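Local coordinates for protein putative polyketide cyclase (Bacillus cereus, PDB 3K0Z) that is of unknown function but, as a putative lipoprotein with a SnoaL-like fold, may act as a polyketide cyclase or related lyase, at residues M36-D48 / I93-V107. Residues are numbered along the deposited sequence; the frame is centred on the assembly and turned at random.
Sequences MVHAAQRFYAFWD and IHCEIEDLLVVGDKV
Met36, a selenomethionine here, drops its end into the type II' turn from Val103 to Lys106. A bend at chi3 (87°) brings Met36 CE to 3.2 Å from Gly104 O, while Met36 SE lies against Val102 CG1. The packing stays close along the middle of the helix: Val37 CG2 rests on both Leu100 and Val102, and Ala40 CB sits 3.9 Å from Leu100 CD1. The 36-48 part of helix 30-49 runs nearly antiparallel to strand 93-103, 7.4 Å away at closest approach of the axes, as the long helix of the NTF2-like alpha+beta fold lies against its curved sheet. Glu98 and Asp99 form a classic beta bulge in that strand, both facing Arg110. Beyond it, Ile97 crosses Tyr44 at about a right angle, its CD1 3.9 Å from Tyr44 CD2. Cys95 SG meets the same ring obliquely, 5.2 Å from the centroid, and Tyr44 OH is hydrogen-bonded to Asp128 on strand 120-133. Toward the C-terminal end of the helix the contact turns polar and wetter. With CG anti to its own N (chi1 -173°), Asp48 swings its carboxylate in toward the strand, and Asp48 OD1 takes the Cys95 N-H on its anti side at 2.9 Å, a fairly straight bond though tilted 34° out of the carboxylate plane. Next to it one water sits within hydrogen-bonding distance of both Asp48 O and Ile93 O, and the exposed His94 lends little more than its CA and CB.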
loop_
_atom_site.group_PDB
_atom_site.type_symbol
_atom_site.label_atom_id
_atom_site.label_comp_id
_atom_site.label_asym_id
_atom_site.label_seq_id
_atom_site.Cartn_x
_atom_site.Cartn_y
_atom_site.Cartn_z
HETATM N N MSE A 36 -13.553 12.867 2.527
HETATM C CA MSE A 36 -12.551 11.808 2.506
HETATM C C MSE A 36 -11.185 12.351 2.096
HETATM O O MSE A 36 -10.159 12.011 2.716
HETATM C CB MSE A 36 -13.027 10.686 1.576
HETATM C CG MSE A 36 -14.193 9.965 2.143
HETATM SE SE MSE A 36 -15.023 8.784 0.857
HETATM C CE MSE A 36 -13.896 7.160 1.145
ATOM N N VAL A 37 -11.139 13.199 1.074
ATOM C CA VAL A 37 -9.852 13.779 0.629
ATOM C C VAL A 37 -9.282 14.679 1.736
ATOM O O VAL A 37 -8.099 14.610 2.048
ATOM C CB VAL A 37 -9.994 14.545 -0.711
ATOM C CG1 VAL A 37 -8.786 15.371 -0.983
ATOM C CG2 VAL A 37 -10.244 13.552 -1.861
ATOM N N HIS A 38 -10.138 15.482 2.369
ATOM C CA HIS A 38 -9.714 16.374 3.433
ATOM C C HIS A 38 -9.191 15.600 4.638
ATOM O O HIS A 38 -8.242 16.028 5.260
ATOM C CB HIS A 38 -10.872 17.283 3.839
ATOM C CG HIS A 38 -11.129 18.385 2.858
ATOM N ND1 HIS A 38 -12.021 19.406 3.096
ATOM C CD2 HIS A 38 -10.561 18.645 1.654
ATOM C CE1 HIS A 38 -12.020 20.229 2.053
ATOM N NE2 HIS A 38 -11.124 19.793 1.172
ATOM N N ALA A 39 -9.777 14.461 4.960
ATOM C CA ALA A 39 -9.257 13.665 6.090
ATOM C C ALA A 39 -7.859 13.188 5.749
ATOM O O ALA A 39 -6.946 13.196 6.580
ATOM C CB ALA A 39 -10.198 12.468 6.385
ATOM N N ALA A 40 -7.680 12.770 4.509
ATOM C CA ALA A 40 -6.345 12.329 4.052
ATOM C C ALA A 40 -5.371 13.473 4.123
ATOM O O ALA A 40 -4.278 13.285 4.599
ATOM C CB ALA A 40 -6.416 11.804 2.649
ATOM N N GLN A 41 -5.773 14.669 3.672
ATOM C CA GLN A 41 -4.879 15.809 3.707
ATOM C C GLN A 41 -4.441 16.145 5.142
ATOM O O GLN A 41 -3.254 16.418 5.391
ATOM C CB GLN A 41 -5.519 17.014 3.071
ATOM C CG GLN A 41 -5.572 17.012 1.567
ATOM C CD GLN A 41 -5.972 18.361 1.053
ATOM O OE1 GLN A 41 -7.175 18.670 0.874
ATOM N NE2 GLN A 41 -4.967 19.192 0.779
ATOM N N ARG A 42 -5.388 16.101 6.084
ATOM C CA ARG A 42 -5.086 16.417 7.484
ATOM C C ARG A 42 -4.209 15.355 8.084
ATOM O O ARG A 42 -3.370 15.653 8.887
ATOM C CB ARG A 42 -6.345 16.531 8.339
ATOM C CG ARG A 42 -7.196 17.747 8.048
ATOM C CD ARG A 42 -8.313 17.943 9.061
ATOM N NE ARG A 42 -9.221 19.038 8.675
ATOM C CZ ARG A 42 -10.337 18.893 7.943
ATOM N NH1 ARG A 42 -10.774 17.707 7.532
ATOM N NH2 ARG A 42 -11.064 19.959 7.661
ATOM N N PHE A 43 -4.446 14.101 7.734
ATOM C CA PHE A 43 -3.657 13.006 8.223
ATOM C C PHE A 43 -2.210 13.166 7.742
ATOM O O PHE A 43 -1.278 13.038 8.550
ATOM C CB PHE A 43 -4.252 11.650 7.768
ATOM C CG PHE A 43 -3.726 10.443 8.532
ATOM C CD1 PHE A 43 -3.864 10.348 9.916
ATOM C CD2 PHE A 43 -3.185 9.357 7.850
ATOM C CE1 PHE A 43 -3.397 9.210 10.599
ATOM C CE2 PHE A 43 -2.777 8.204 8.549
ATOM C CZ PHE A 43 -2.882 8.150 9.902
ATOM N N TYR A 44 -1.995 13.461 6.460
ATOM C CA TYR A 44 -0.601 13.660 5.998
ATOM C C TYR A 44 -0.012 15.029 6.408
ATOM O O TYR A 44 1.210 15.129 6.537
ATOM C CB TYR A 44 -0.376 13.246 4.528
ATOM C CG TYR A 44 -0.807 11.805 4.426
ATOM C CD1 TYR A 44 -0.075 10.803 5.053
ATOM C CD2 TYR A 44 -2.013 11.468 3.843
ATOM C CE1 TYR A 44 -0.530 9.484 5.117
ATOM C CE2 TYR A 44 -2.461 10.136 3.854
ATOM C CZ TYR A 44 -1.708 9.163 4.497
ATOM O OH TYR A 44 -2.165 7.881 4.545
ATOM N N ALA A 45 -0.843 16.042 6.651
ATOM C CA ALA A 45 -0.368 17.283 7.325
ATOM C C ALA A 45 0.212 16.956 8.711
ATOM O O ALA A 45 1.236 17.495 9.098
ATOM C CB ALA A 45 -1.468 18.347 7.439
ATOM N N PHE A 46 -0.454 16.073 9.450
ATOM C CA PHE A 46 0.038 15.695 10.740
ATOM C C PHE A 46 1.386 14.984 10.583
ATOM O O PHE A 46 2.356 15.320 11.253
ATOM C CB PHE A 46 -0.946 14.804 11.478
ATOM C CG PHE A 46 -0.352 14.229 12.708
ATOM C CD1 PHE A 46 -0.065 15.050 13.795
ATOM C CD2 PHE A 46 0.012 12.901 12.758
ATOM C CE1 PHE A 46 0.547 14.526 14.940
ATOM C CE2 PHE A 46 0.608 12.363 13.887
ATOM C CZ PHE A 46 0.888 13.171 14.972
ATOM N N TRP A 47 1.464 13.999 9.698
ATOM C CA TRP A 47 2.754 13.325 9.512
ATOM C C TRP A 47 3.825 14.291 9.027
ATOM O O TRP A 47 4.996 14.120 9.382
ATOM C CB TRP A 47 2.639 12.152 8.576
ATOM C CG TRP A 47 1.809 11.006 9.149
ATOM C CD1 TRP A 47 0.659 10.497 8.633
ATOM C CD2 TRP A 47 2.076 10.249 10.361
ATOM N NE1 TRP A 47 0.202 9.469 9.425
ATOM C CE2 TRP A 47 1.039 9.314 10.502
ATOM C CE3 TRP A 47 3.100 10.274 11.318
ATOM C CZ2 TRP A 47 1.000 8.380 11.553
ATOM C CZ3 TRP A 47 3.053 9.363 12.393
ATOM C CH2 TRP A 47 1.996 8.437 12.495
ATOM N N ASP A 48 3.450 15.302 8.235
ATOM C CA ASP A 48 4.450 16.263 7.763
ATOM C C ASP A 48 4.901 17.226 8.865
ATOM O O ASP A 48 6.061 17.619 8.893
ATOM C CB ASP A 48 3.889 17.015 6.579
ATOM C CG ASP A 48 4.919 17.922 5.887
ATOM O OD1 ASP A 48 6.039 17.492 5.550
ATOM O OD2 ASP A 48 4.600 19.088 5.695
ATOM N N ILE A 93 12.613 16.094 7.834
ATOM C CA ILE A 93 11.749 15.150 7.152
ATOM C C ILE A 93 10.476 15.860 6.652
ATOM O O ILE A 93 9.979 16.760 7.314
ATOM C CB ILE A 93 11.331 13.966 8.109
ATOM C CG1 ILE A 93 10.748 12.806 7.288
ATOM C CG2 ILE A 93 10.365 14.472 9.247
ATOM C CD1 ILE A 93 11.765 12.108 6.356
ATOM N N HIS A 94 9.975 15.411 5.492
ATOM C CA HIS A 94 8.853 16.025 4.789
ATOM C C HIS A 94 8.037 14.931 4.127
ATOM O O HIS A 94 8.622 13.985 3.555
ATOM C CB HIS A 94 9.433 16.984 3.735
ATOM C CG HIS A 94 10.413 17.960 4.320
ATOM N ND1 HIS A 94 10.014 19.132 4.920
ATOM C CD2 HIS A 94 11.757 17.895 4.475
ATOM C CE1 HIS A 94 11.074 19.766 5.388
ATOM N NE2 HIS A 94 12.143 19.033 5.135
ATOM N N CYS A 95 6.714 15.081 4.159
ATOM C CA CYS A 95 5.775 14.080 3.621
ATOM C C CYS A 95 4.932 14.700 2.501
ATOM O O CYS A 95 4.383 15.771 2.709
ATOM C CB CYS A 95 4.854 13.633 4.757
ATOM S SG CYS A 95 3.582 12.459 4.244
ATOM N N GLU A 96 4.844 14.020 1.348
ATOM C CA GLU A 96 4.013 14.419 0.218
ATOM C C GLU A 96 3.107 13.262 -0.208
ATOM O O GLU A 96 3.472 12.101 -0.055
ATOM C CB GLU A 96 4.903 14.825 -0.929
ATOM C CG GLU A 96 5.640 16.115 -0.695
ATOM C CD GLU A 96 6.153 16.723 -2.039
ATOM O OE1 GLU A 96 6.950 16.081 -2.755
ATOM O OE2 GLU A 96 5.707 17.836 -2.390
ATOM N N ILE A 97 1.911 13.586 -0.685
ATOM C CA ILE A 97 0.968 12.608 -1.182
ATOM C C ILE A 97 1.170 12.465 -2.711
ATOM O O ILE A 97 0.902 13.409 -3.512
ATOM C CB ILE A 97 -0.532 13.040 -0.885
ATOM C CG1 ILE A 97 -0.783 13.323 0.605
ATOM C CG2 ILE A 97 -1.549 11.997 -1.474
ATOM C CD1 ILE A 97 -2.177 13.990 0.887
ATOM N N GLU A 98 1.698 11.319 -3.110
ATOM C CA GLU A 98 1.876 11.029 -4.511
ATOM C C GLU A 98 0.599 10.629 -5.232
ATOM O O GLU A 98 0.387 11.012 -6.393
ATOM C CB GLU A 98 2.936 9.965 -4.739
ATOM C CG GLU A 98 4.301 10.311 -4.171
ATOM C CD GLU A 98 4.950 11.488 -4.867
ATOM O OE1 GLU A 98 4.797 11.602 -6.091
ATOM O OE2 GLU A 98 5.588 12.312 -4.197
ATOM N N ASP A 99 -0.273 9.898 -4.581
ATOM C CA ASP A 99 -1.475 9.435 -5.254
ATOM C C ASP A 99 -2.521 9.131 -4.172
ATOM O O ASP A 99 -2.177 8.726 -3.063
ATOM C CB ASP A 99 -1.132 8.236 -6.130
ATOM C CG ASP A 99 -2.230 7.875 -7.162
ATOM O OD1 ASP A 99 -3.223 8.611 -7.331
ATOM O OD2 ASP A 99 -2.073 6.793 -7.794
ATOM N N LEU A 100 -3.765 9.468 -4.467
ATOM C CA LEU A 100 -4.893 9.209 -3.605
ATOM C C LEU A 100 -6.023 8.541 -4.376
ATOM O O LEU A 100 -6.549 9.128 -5.355
ATOM C CB LEU A 100 -5.377 10.541 -3.026
ATOM C CG LEU A 100 -5.978 10.550 -1.655
ATOM C CD1 LEU A 100 -4.907 10.089 -0.568
ATOM C CD2 LEU A 100 -6.611 11.927 -1.356
ATOM N N LEU A 101 -6.439 7.351 -3.939
ATOM C CA LEU A 101 -7.531 6.557 -4.623
ATOM C C LEU A 101 -8.727 6.491 -3.675
ATOM O O LEU A 101 -8.627 5.926 -2.567
ATOM C CB LEU A 101 -7.064 5.161 -4.960
ATOM C CG LEU A 101 -5.663 5.201 -5.582
ATOM C CD1 LEU A 101 -5.080 3.731 -5.722
ATOM C CD2 LEU A 101 -5.692 5.989 -6.916
ATOM N N VAL A 102 -9.851 7.064 -4.101
ATOM C CA VAL A 102 -11.016 7.232 -3.198
ATOM C C VAL A 102 -12.224 6.437 -3.692
ATOM O O VAL A 102 -12.731 6.704 -4.748
ATOM C CB VAL A 102 -11.347 8.720 -3.013
ATOM C CG1 VAL A 102 -12.460 8.880 -2.016
ATOM C CG2 VAL A 102 -10.053 9.537 -2.581
ATOM N N VAL A 103 -12.692 5.452 -2.905
ATOM C CA VAL A 103 -13.790 4.592 -3.348
ATOM C C VAL A 103 -14.536 3.999 -2.192
ATOM O O VAL A 103 -13.930 3.569 -1.222
ATOM C CB VAL A 103 -13.271 3.478 -4.300
ATOM C CG1 VAL A 103 -12.297 2.468 -3.596
ATOM C CG2 VAL A 103 -14.469 2.742 -5.018
ATOM N N GLY A 104 -15.864 4.022 -2.260
ATOM C CA GLY A 104 -16.707 3.528 -1.164
ATOM C C GLY A 104 -16.359 4.294 0.115
ATOM O O GLY A 104 -16.440 5.490 0.116
ATOM N N ASP A 105 -15.937 3.598 1.175
ATOM C CA ASP A 105 -15.532 4.230 2.424
ATOM C C ASP A 105 -14.027 4.128 2.652
ATOM O O ASP A 105 -13.585 4.332 3.775
ATOM C CB ASP A 105 -16.222 3.534 3.592
ATOM C CG ASP A 105 -17.690 3.764 3.612
ATOM O OD1 ASP A 105 -18.136 4.835 3.136
ATOM O OD2 ASP A 105 -18.394 2.872 4.129
ATOM N N LYS A 106 -13.253 3.868 1.593
ATOM C CA LYS A 106 -11.817 3.601 1.697
ATOM C C LYS A 106 -10.996 4.609 0.890
ATOM O O LYS A 106 -11.425 5.120 -0.166
ATOM C CB LYS A 106 -11.510 2.153 1.253
ATOM C CG LYS A 106 -12.111 1.016 2.132
ATOM C CD LYS A 106 -11.137 0.350 3.039
ATOM C CE LYS A 106 -11.817 -0.716 3.925
ATOM N NZ LYS A 106 -12.127 -2.038 3.301
ATOM N N VAL A 107 -9.824 4.945 1.426
ATOM C CA VAL A 107 -8.883 5.829 0.728
ATOM C C VAL A 107 -7.523 5.130 0.714
ATOM O O VAL A 107 -7.056 4.696 1.741
ATOM C CB VAL A 107 -8.726 7.211 1.440
ATOM C CG1 VAL A 107 -7.635 8.090 0.738
ATOM C CG2 VAL A 107 -10.013 7.957 1.448
HETATM O O HOH W 1 8.258 18.785 7.870
#